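Local coordinates for xylose isomerase domain protein TIM barrel (Planctomyces limnophilus, PDB 3TVA) that binds a magnesium ion in a TIM barrel of the xylose isomerase-like family and is probably an isomerase, at residues G72-E77 and A98-E103; E103-S108 and Q142-H147; C212-W217 and Q229-G234. All blocks are in the same frame, centred on the assembly; numbering follows the deposited sequence. Where two conformers were deposited one is given.

Contact 1 (G72-E77 and A98-E103)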
loop_
_atom_site.group_PDB
_atom_site.type_symbol
_atom_site.label_atom_id
_atom_site.label_comp_id
_atom_site.label_asym_id
_atom_site.label_seq_id
_atom_site.Cartn_x
_atom_site.Cartn_y
_atom_site.Cartn_z
ATOM N N GLY A 72 -1.417 -6.799 -4.103
ATOM C CA GLY A 72 -2.144 -8.034 -3.885
ATOM C C GLY A 72 -3.320 -7.861 -2.939
ATOM O O GLY A 72 -3.335 -6.977 -2.090
ATOM N N GLY A 73 -4.316 -8.716 -3.103
ATOM C CA GLY A 73 -5.446 -8.816 -2.196
ATOM C C GLY A 73 -6.046 -10.166 -2.532
ATOM O O GLY A 73 -5.885 -10.642 -3.660
ATOM N N PHE A 74 -6.739 -10.790 -1.586
ATOM C CA PHE A 74 -7.081 -12.197 -1.747
ATOM C C PHE A 74 -8.464 -12.488 -1.224
ATOM O O PHE A 74 -8.976 -11.765 -0.368
ATOM C CB PHE A 74 -6.082 -13.079 -0.985
ATOM C CG PHE A 74 -4.646 -12.683 -1.179
ATOM C CD1 PHE A 74 -3.962 -13.050 -2.324
ATOM C CD2 PHE A 74 -3.981 -11.942 -0.216
ATOM C CE1 PHE A 74 -2.623 -12.687 -2.502
ATOM C CE2 PHE A 74 -2.652 -11.574 -0.389
ATOM C CZ PHE A 74 -1.975 -11.948 -1.535
ATOM N N ASP A 75 -9.072 -13.546 -1.744
ATOM C CA ASP A 75 -10.366 -14.000 -1.255
ATOM C C ASP A 75 -10.229 -14.480 0.187
ATOM O O ASP A 75 -9.199 -15.052 0.573
ATOM C CB ASP A 75 -10.907 -15.124 -2.146
ATOM C CG ASP A 75 -11.292 -14.633 -3.533
ATOM O OD1 ASP A 75 -10.877 -15.267 -4.530
ATOM O OD2 ASP A 75 -12.011 -13.612 -3.625
ATOM N N GLY A 76 -11.257 -14.215 0.984
ATOM C CA GLY A 76 -11.290 -14.629 2.374
ATOM C C GLY A 76 -10.629 -13.648 3.329
ATOM O O GLY A 76 -10.545 -13.909 4.522
ATOM N N GLU A 77 -10.147 -12.523 2.812
ATOM C CA GLU A 77 -9.565 -11.504 3.686
ATOM C C GLU A 77 -10.668 -10.627 4.269
ATOM O O GLU A 77 -11.503 -10.097 3.535
ATOM C CB GLU A 77 -8.556 -10.652 2.931
ATOM C CG GLU A 77 -7.242 -11.367 2.648
ATOM C CD GLU A 77 -6.182 -10.427 2.099
ATOM O OE1 GLU A 77 -6.525 -9.600 1.224
ATOM O OE2 GLU A 77 -5.010 -10.511 2.548
ATOM N N ALA A 98 -0.461 -21.148 1.297
ATOM C CA ALA A 98 0.055 -21.650 0.019
ATOM C C ALA A 98 -0.673 -20.986 -1.158
ATOM O O ALA A 98 -0.055 -20.622 -2.157
ATOM C CB ALA A 98 -0.055 -23.135 -0.066
ATOM N N SER A 99 -1.986 -20.819 -1.022
ATOM C CA SER A 99 -2.794 -20.230 -2.087
ATOM C C SER A 99 -2.459 -18.755 -2.321
ATOM O O SER A 99 -2.436 -18.285 -3.459
ATOM C CB SER A 99 -4.285 -20.379 -1.779
ATOM O OG SER A 99 -5.062 -19.796 -2.811
ATOM N N ARG A 100 -2.197 -18.021 -1.248
ATOM C CA ARG A 100 -1.911 -16.600 -1.389
ATOM C C ARG A 100 -0.490 -16.345 -1.867
ATOM O O ARG A 100 -0.238 -15.392 -2.605
ATOM C CB ARG A 100 -2.241 -15.860 -0.091
ATOM C CG ARG A 100 -3.745 -15.902 0.192
ATOM C CD ARG A 100 -4.117 -15.179 1.479
ATOM N NE ARG A 100 -5.551 -15.276 1.744
ATOM C CZ ARG A 100 -6.125 -14.859 2.869
ATOM N NH1 ARG A 100 -5.375 -14.327 3.836
ATOM N NH2 ARG A 100 -7.436 -14.980 3.033
ATOM N N VAL A 101 0.437 -17.202 -1.456
ATOM C CA VAL A 101 1.790 -17.144 -1.990
ATOM C C VAL A 101 1.768 -17.351 -3.512
ATOM O O VAL A 101 2.390 -16.581 -4.259
ATOM C CB VAL A 101 2.697 -18.191 -1.307
ATOM C CG1 VAL A 101 4.057 -18.323 -2.028
ATOM C CG2 VAL A 101 2.894 -17.817 0.145
ATOM N N ALA A 102 1.055 -18.385 -3.968
ATOM C CA ALA A 102 0.921 -18.659 -5.403
ATOM C C ALA A 102 0.213 -17.507 -6.139
ATOM O O ALA A 102 0.589 -17.138 -7.254
ATOM C CB ALA A 102 0.175 -20.008 -5.653
ATOM N N GLU A 103 -0.799 -16.930 -5.507
ATOM C CA GLU A 103 -1.456 -15.757 -6.072
ATOM C C GLU A 103 -0.515 -14.561 -6.196
ATOM O O GLU A 103 -0.566 -13.851 -7.200
ATOM C CB GLU A 103 -2.679 -15.349 -5.256
ATOM C CG GLU A 103 -3.922 -16.111 -5.588
ATOM C CD GLU A 103 -5.168 -15.315 -5.248
ATOM O OE1 GLU A 103 -5.856 -15.687 -4.275
ATOM O OE2 GLU A 103 -5.453 -14.311 -5.946
HETATM O O HOH W 1 -7.104 -16.719 -0.378
HETATM O O HOH W 2 -8.100 -14.618 -4.185
#
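Arg-100 lays its side chain along one face of the Phe-74 ring. Its CB stands over the ring centre in a CH-pi contact, 3.9 Å from the centroid, and CG passes above Phe-74 CG. The Arg-100 chain is extended from CG to NE, which carries the guanidinium past the ring to the backbone beyond: NE lies 3.5 Å from Phe-74 CB, and the guanidinium is tilted only 10° from the ring plane. There Arg-100 NH2 donates to Asp-75 O over 3.0 Å, reaching it from above the carbonyl plane, while water 1 joins Arg-100 NE to the same oxygen. Glu-77 CG covers one face of the guanidinium. Glu-103 approaches the ring at its edge, OE1 3.8 Å from Phe-74 CD1 and the carboxylate nearly perpendicular to the ring; its OE1 accepts from water 2, which in turn accepts from Asp-75 N.

The loop holds its own shape through a type II turn from Phe-74 to Glu-77, with Gly-76 at phi 86°, and through Phe-74 N bonding to Glu-77 OE1 (3.1 Å). Farther out, Arg-100 NH1 donates to Thr-88 O and Gly-90 O, Glu-77 OE2 accepts from Gly-90 N, and Glu-103 OE2 pairs with Arg-48. An alanine here in place of Arg-100 would remove CG, CD and the guanidinium, and would probably loosen the loop by losing the cover of the ring and the bonds to Asp-75, Thr-88 and Gly-90. A buried cation satisfied largely by carbonyl oxygens thus ties the loop after barrel strand 66-71 to helix 97-114, with nearby Glu-77 probably balancing part of its charge.

Contact 2 (E103-S108 and Q142-H147)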
loop_
_atom_site.group_PDB
_atom_site.type_symbol
_atom_site.label_atom_id
_atom_site.label_comp_id
_atom_site.label_asym_id
_atom_site.label_seq_id
_atom_site.Cartn_x
_atom_site.Cartn_y
_atom_site.Cartn_z
ATOM N N GLU A 103 -0.799 -16.930 -5.507
ATOM C CA GLU A 103 -1.456 -15.757 -6.072
ATOM C C GLU A 103 -0.515 -14.561 -6.196
ATOM O O GLU A 103 -0.566 -13.851 -7.200
ATOM C CB GLU A 103 -2.679 -15.349 -5.256
ATOM C CG GLU A 103 -3.922 -16.111 -5.588
ATOM C CD GLU A 103 -5.168 -15.315 -5.248
ATOM O OE1 GLU A 103 -5.856 -15.687 -4.275
ATOM O OE2 GLU A 103 -5.453 -14.311 -5.946
HETATM N N MSE A 104 0.330 -14.322 -5.191
HETATM C CA MSE A 104 1.269 -13.183 -5.252
HETATM C C MSE A 104 2.260 -13.391 -6.396
HETATM O O MSE A 104 2.691 -12.435 -7.054
HETATM C CB MSE A 104 2.053 -13.002 -3.936
HETATM C CG MSE A 104 1.367 -12.162 -2.875
HETATM SE SE MSE A 104 0.814 -10.383 -3.486
HETATM C CE MSE A 104 2.507 -9.660 -3.979
ATOM N N LYS A 105 2.643 -14.640 -6.623
ATOM C CA LYS A 105 3.504 -14.933 -7.769
ATOM C C LYS A 105 2.817 -14.699 -9.121
ATOM O O LYS A 105 3.450 -14.206 -10.040
ATOM C CB LYS A 105 4.102 -16.332 -7.685
ATOM C CG LYS A 105 5.076 -16.490 -6.508
ATOM C CD LYS A 105 5.629 -17.911 -6.451
ATOM C CE LYS A 105 6.407 -18.130 -5.162
ATOM N NZ LYS A 105 6.892 -19.522 -5.070
ATOM N N GLU A 106 1.536 -15.037 -9.243
ATOM C CA GLU A 106 0.784 -14.692 -10.460
ATOM C C GLU A 106 0.644 -13.182 -10.613
ATOM O O GLU A 106 0.653 -12.663 -11.719
ATOM C CB GLU A 106 -0.626 -15.267 -10.426
ATOM C CG GLU A 106 -0.733 -16.758 -10.475
ATOM C CD GLU A 106 -2.162 -17.200 -10.177
ATOM O OE1 GLU A 106 -2.330 -18.245 -9.497
ATOM O OE2 GLU A 106 -3.106 -16.477 -10.603
ATOM N N ILE A 107 0.481 -12.480 -9.495
ATOM C CA ILE A 107 0.378 -11.029 -9.540
ATOM C C ILE A 107 1.717 -10.427 -9.978
ATOM O O ILE A 107 1.753 -9.478 -10.766
ATOM C CB ILE A 107 -0.143 -10.464 -8.197
ATOM C CG1 ILE A 107 -1.648 -10.765 -8.073
ATOM C CG2 ILE A 107 0.103 -8.959 -8.092
ATOM C CD1 ILE A 107 -2.161 -10.725 -6.632
ATOM N N SER A 108 2.813 -11.011 -9.499
ATOM C CA SER A 108 4.153 -10.652 -9.982
ATOM C C SER A 108 4.305 -10.878 -11.492
ATOM O O SER A 108 4.825 -10.014 -12.197
ATOM C CB SER A 108 5.226 -11.431 -9.205
ATOM O OG SER A 108 6.526 -11.179 -9.722
ATOM N N GLN A 142 11.050 -14.640 1.467
ATOM C CA GLN A 142 12.263 -14.796 0.657
ATOM C C GLN A 142 11.956 -15.458 -0.680
ATOM O O GLN A 142 12.451 -15.049 -1.742
ATOM C CB GLN A 142 13.335 -15.585 1.442
ATOM C CG GLN A 142 13.886 -14.772 2.613
ATOM C CD GLN A 142 14.838 -15.541 3.514
ATOM O OE1 GLN A 142 14.686 -16.746 3.718
ATOM N NE2 GLN A 142 15.814 -14.831 4.087
ATOM N N ASP A 143 11.106 -16.473 -0.627
ATOM C CA ASP A 143 10.685 -17.180 -1.825
ATOM C C ASP A 143 9.948 -16.256 -2.802
ATOM O O ASP A 143 10.215 -16.264 -4.006
ATOM C CB ASP A 143 9.797 -18.360 -1.415
ATOM C CG ASP A 143 9.319 -19.173 -2.594
ATOM O OD1 ASP A 143 10.147 -19.515 -3.466
ATOM O OD2 ASP A 143 8.108 -19.477 -2.645
ATOM N N LEU A 144 9.013 -15.459 -2.290
ATOM C CA LEU A 144 8.332 -14.482 -3.133
ATOM C C LEU A 144 9.309 -13.431 -3.681
ATOM O O LEU A 144 9.193 -12.998 -4.835
ATOM C CB LEU A 144 7.209 -13.806 -2.347
ATOM C CG LEU A 144 6.446 -12.668 -3.031
ATOM C CD1 LEU A 144 5.785 -13.116 -4.359
ATOM C CD2 LEU A 144 5.403 -12.106 -2.055
ATOM N N LEU A 145 10.272 -13.019 -2.856
ATOM C CA LEU A 145 11.256 -12.020 -3.281
ATOM C C LEU A 145 12.142 -12.522 -4.418
ATOM O O LEU A 145 12.504 -11.763 -5.321
ATOM C CB LEU A 145 12.105 -11.566 -2.090
ATOM C CG LEU A 145 11.293 -10.606 -1.214
ATOM C CD1 LEU A 145 11.834 -10.620 0.194
ATOM C CD2 LEU A 145 11.319 -9.188 -1.804
ATOM N N THR A 146 12.466 -13.805 -4.393
ATOM C CA THR A 146 13.252 -14.412 -5.478
ATOM C C THR A 146 12.457 -14.367 -6.783
ATOM O O THR A 146 12.996 -14.043 -7.848
ATOM C CB THR A 146 13.617 -15.868 -5.136
ATOM O OG1 THR A 146 14.503 -15.867 -4.015
ATOM C CG2 THR A 146 14.291 -16.623 -6.346
ATOM N N HIS A 147 11.168 -14.684 -6.690
ATOM C CA HIS A 147 10.311 -14.722 -7.866
ATOM C C HIS A 147 10.226 -13.318 -8.459
ATOM O O HIS A 147 10.349 -13.124 -9.675
ATOM C CB HIS A 147 8.915 -15.227 -7.486
ATOM C CG HIS A 147 8.004 -15.421 -8.661
ATOM N ND1 HIS A 147 7.869 -16.631 -9.305
ATOM C CD2 HIS A 147 7.203 -14.556 -9.321
ATOM C CE1 HIS A 147 7.014 -16.508 -10.304
ATOM N NE2 HIS A 147 6.594 -15.259 -10.335
#
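Helix segments 103-108 and 142-147 run nearly parallel, their axes 10.1 Å apart and crossing at -18°, with Lys-105 and Leu-144 the closest pair of CA atoms. They belong to neighbouring outer helices of the TIM barrel, 97-114 and 132-149, consecutive helices in its alternating strand-helix order, with strand 118-121 between them in the chain.

Lys-105 bridges the gap. CG lies anti to its carbonyl carbon and the chain is extended beyond it, so the methylenes run obliquely across one face of the His-147 ring; CB sits over the ring centre in a CH-pi contact, 3.8 Å from the centroid. The ammonium group continues to Asp-143, one turn earlier on the partner helix, where NZ and OD2 form a salt bridge of 2.7 Å, approached from above the carboxylate plane. CG of Asp-143 and of His-147 is anti to the backbone N in each case; His-147 lies along the lysine methylenes, and Asp-143 meets the tip at about a right angle.

Towards the barrel the contact turns apolar. Leu-144 sets its two methyls against Met-104, a selenomethionine, with CD1 3.8 Å from Met-104 CB. The Met-104 chain bends at chi2 and chi3 and also packs on Ile-119 and Leu-121 of strand 118-121, so this layer joins helix to helix and helix to sheet.

The imidazole has further partners. NE2 of His-147 is hydrogen-bonded to Asp-109 OD1, which would probably keep a proton on that nitrogen. The ring of His-151 meets that of His-147 with the planes at about 80°. At the edge, Ser-108 OG, hydrogen-bonded to Gln-153, lies in the plane of the His-147 ring, 3.5 Å from its CD2.

Contact 3 (C212-W217 and Q229-G234)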
loop_
_atom_site.group_PDB
_atom_site.type_symbol
_atom_site.label_atom_id
_atom_site.label_comp_id
_atom_site.label_asym_id
_atom_site.label_seq_id
_atom_site.Cartn_x
_atom_site.Cartn_y
_atom_site.Cartn_z
ATOM N N CYS A 212 -1.071 8.407 0.711
ATOM C CA CYS A 212 -1.556 9.557 1.442
ATOM C C CYS A 212 -2.985 9.267 1.830
ATOM O O CYS A 212 -3.881 9.248 0.983
ATOM C CB CYS A 212 -1.491 10.823 0.586
ATOM S SG CYS A 212 0.217 11.311 0.262
ATOM N N LYS A 213 -3.179 9.041 3.123
ATOM C CA LYS A 213 -4.480 8.691 3.669
ATOM C C LYS A 213 -4.497 9.250 5.089
ATOM O O LYS A 213 -3.437 9.434 5.693
ATOM C CB LYS A 213 -4.669 7.170 3.674
ATOM C CG LYS A 213 -6.108 6.757 3.947
ATOM C CD LYS A 213 -6.206 5.460 4.725
ATOM C CE LYS A 213 -5.836 4.285 3.907
ATOM N NZ LYS A 213 -5.383 3.126 4.755
ATOM N N ASP A 214 -5.680 9.530 5.630
ATOM C CA ASP A 214 -5.761 10.149 6.956
ATOM C C ASP A 214 -6.745 9.391 7.850
ATOM O O ASP A 214 -7.647 8.709 7.355
ATOM C CB ASP A 214 -6.184 11.621 6.825
ATOM C CG ASP A 214 -5.634 12.511 7.951
ATOM O OD1 ASP A 214 -5.167 11.991 8.992
ATOM O OD2 ASP A 214 -5.683 13.749 7.790
ATOM N N ALA A 215 -6.574 9.510 9.164
ATOM C CA ALA A 215 -7.458 8.822 10.100
ATOM C C ALA A 215 -7.475 9.500 11.461
ATOM O O ALA A 215 -6.557 10.247 11.802
ATOM C CB ALA A 215 -7.042 7.357 10.247
ATOM N N LEU A 216 -8.518 9.218 12.236
ATOM C CA LEU A 216 -8.628 9.687 13.616
ATOM C C LEU A 216 -8.312 8.529 14.554
ATOM O O LEU A 216 -8.730 7.395 14.300
ATOM C CB LEU A 216 -10.052 10.189 13.895
ATOM C CG LEU A 216 -10.530 11.400 13.088
ATOM C CD1 LEU A 216 -12.041 11.651 13.306
ATOM C CD2 LEU A 216 -9.709 12.660 13.455
ATOM N N TRP A 217 -7.568 8.796 15.623
ATOM C CA TRP A 217 -7.320 7.773 16.640
ATOM C C TRP A 217 -8.622 7.276 17.256
ATOM O O TRP A 217 -9.580 8.035 17.401
ATOM C CB TRP A 217 -6.457 8.334 17.775
ATOM C CG TRP A 217 -5.064 8.658 17.368
ATOM C CD1 TRP A 217 -4.575 9.888 17.022
ATOM C CD2 TRP A 217 -3.967 7.746 17.264
ATOM N NE1 TRP A 217 -3.242 9.789 16.697
ATOM C CE2 TRP A 217 -2.845 8.487 16.836
ATOM C CE3 TRP A 217 -3.827 6.374 17.477
ATOM C CZ2 TRP A 217 -1.596 7.905 16.632
ATOM C CZ3 TRP A 217 -2.591 5.792 17.267
ATOM C CH2 TRP A 217 -1.490 6.559 16.846
ATOM N N GLN A 229 -10.833 5.788 12.827
ATOM C CA GLN A 229 -11.763 6.134 11.757
ATOM C C GLN A 229 -11.048 6.822 10.603
ATOM O O GLN A 229 -10.401 7.846 10.801
ATOM C CB GLN A 229 -12.857 7.065 12.297
ATOM C CG GLN A 229 -13.852 7.523 11.240
ATOM C CD GLN A 229 -14.750 8.663 11.723
ATOM O OE1 GLN A 229 -14.637 9.130 12.863
ATOM N NE2 GLN A 229 -15.648 9.117 10.846
ATOM N N GLU A 230 -11.172 6.280 9.399
ATOM C CA GLU A 230 -10.562 6.928 8.241
ATOM C C GLU A 230 -11.386 8.148 7.856
ATOM O O GLU A 230 -12.604 8.089 7.880
ATOM C CB GLU A 230 -10.447 5.970 7.051
ATOM C CG GLU A 230 -9.683 6.587 5.882
ATOM C CD GLU A 230 -9.773 5.779 4.586
ATOM O OE1 GLU A 230 -10.032 4.555 4.646
ATOM O OE2 GLU A 230 -9.585 6.384 3.504
ATOM N N VAL A 231 -10.721 9.255 7.527
ATOM C CA VAL A 231 -11.407 10.494 7.166
ATOM C C VAL A 231 -10.725 11.142 5.957
ATOM O O VAL A 231 -9.623 10.750 5.585
ATOM C CB VAL A 231 -11.417 11.504 8.343
ATOM C CG1 VAL A 231 -12.267 10.983 9.492
ATOM C CG2 VAL A 231 -9.990 11.785 8.812
ATOM N N ALA A 232 -11.385 12.131 5.355
ATOM C CA ALA A 232 -10.839 12.851 4.206
ATOM C C ALA A 232 -9.452 13.442 4.510
ATOM O O ALA A 232 -9.183 13.884 5.627
ATOM C CB ALA A 232 -11.810 13.953 3.763
ATOM N N LEU A 233 -8.574 13.425 3.511
ATOM C CA LEU A 233 -7.184 13.816 3.701
ATOM C C LEU A 233 -7.082 15.210 4.324
ATOM O O LEU A 233 -7.692 16.159 3.838
ATOM C CB LEU A 233 -6.447 13.805 2.364
ATOM C CG LEU A 233 -4.936 13.633 2.479
ATOM C CD1 LEU A 233 -4.631 12.210 2.925
ATOM C CD2 LEU A 233 -4.225 13.964 1.171
ATOM N N GLY A 234 -6.323 15.317 5.414
ATOM C CA GLY A 234 -6.126 16.590 6.083
ATOM C C GLY A 234 -7.093 16.866 7.216
ATOM O O GLY A 234 -6.897 17.818 7.973
HETATM O O HOH W 3 -8.160 9.344 3.929
#
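Asp-214 turns its carboxylate toward the loop that follows strand 229-231. With CG anti to the backbone N, it offers OD2 to Gly-234 N at 2.9 Å through the anti lone pair, while OD1 accepts from Ala-215 N and from Val-238 N. These bonds fix the rotation of a buried carboxylate and hold the turn beside it. Along the antiparallel ladder, Leu-216 and Gln-229 form a hydrogen-bonded pair, Leu-216 N to Gln-229 O being short at 2.7 Å. Their side chains lie side by side and point the same way, and Leu-216 CD1 also meets Val-231 CG1 at 3.9 Å, the two side chains crossing at about a right angle. Ala-215 and Glu-230 are the non-hydrogen-bonded pair on the other face. There Glu-230 crosses Lys-213 almost perpendicularly, its carboxylate against the lysine methylenes (CD to CD 3.6 Å), while the charged ends go elsewhere: Glu-230 OE2 to Arg-260, and Lys-213 NZ to Asp-184, a magnesium ligand. Lys-213 is therefore a second-shell residue of the metal site. Leu-233 CD1 closes the far end, 3.5 Å from Lys-213 N. Strand 229-231 pairs antiparallel with the end of barrel strand 207-216, adding a short strand beside it; Ala-215 packs on helix 185-190, Asp-214 and Leu-233 touch helix 240-249, and Cys-212 and Leu-233 rest on helix 266-287.

How the contacts relate
Contacts 1 and 2 share helix 97-114 and Glu-103, and meet where Phe-74 CZ packs 3.6 Å from Met-104 CG. The helix thus holds a loop with one part and its neighbour helix with the other. Contact 1 is a surface contact, using waters and backbone carbonyls around an arginine; contact 2 is partly buried, grading from a salt bridge to apolar packing against the barrel wall. In both, an extended basic side chain lies over an aromatic face. Contact 3, also partly buried, lies across the chain's centre from contact 2, their centres about 31 Å apart. It is built mainly on strand hydrogen bonds, and alone among the three brings a side chain directly against magnesium ligands.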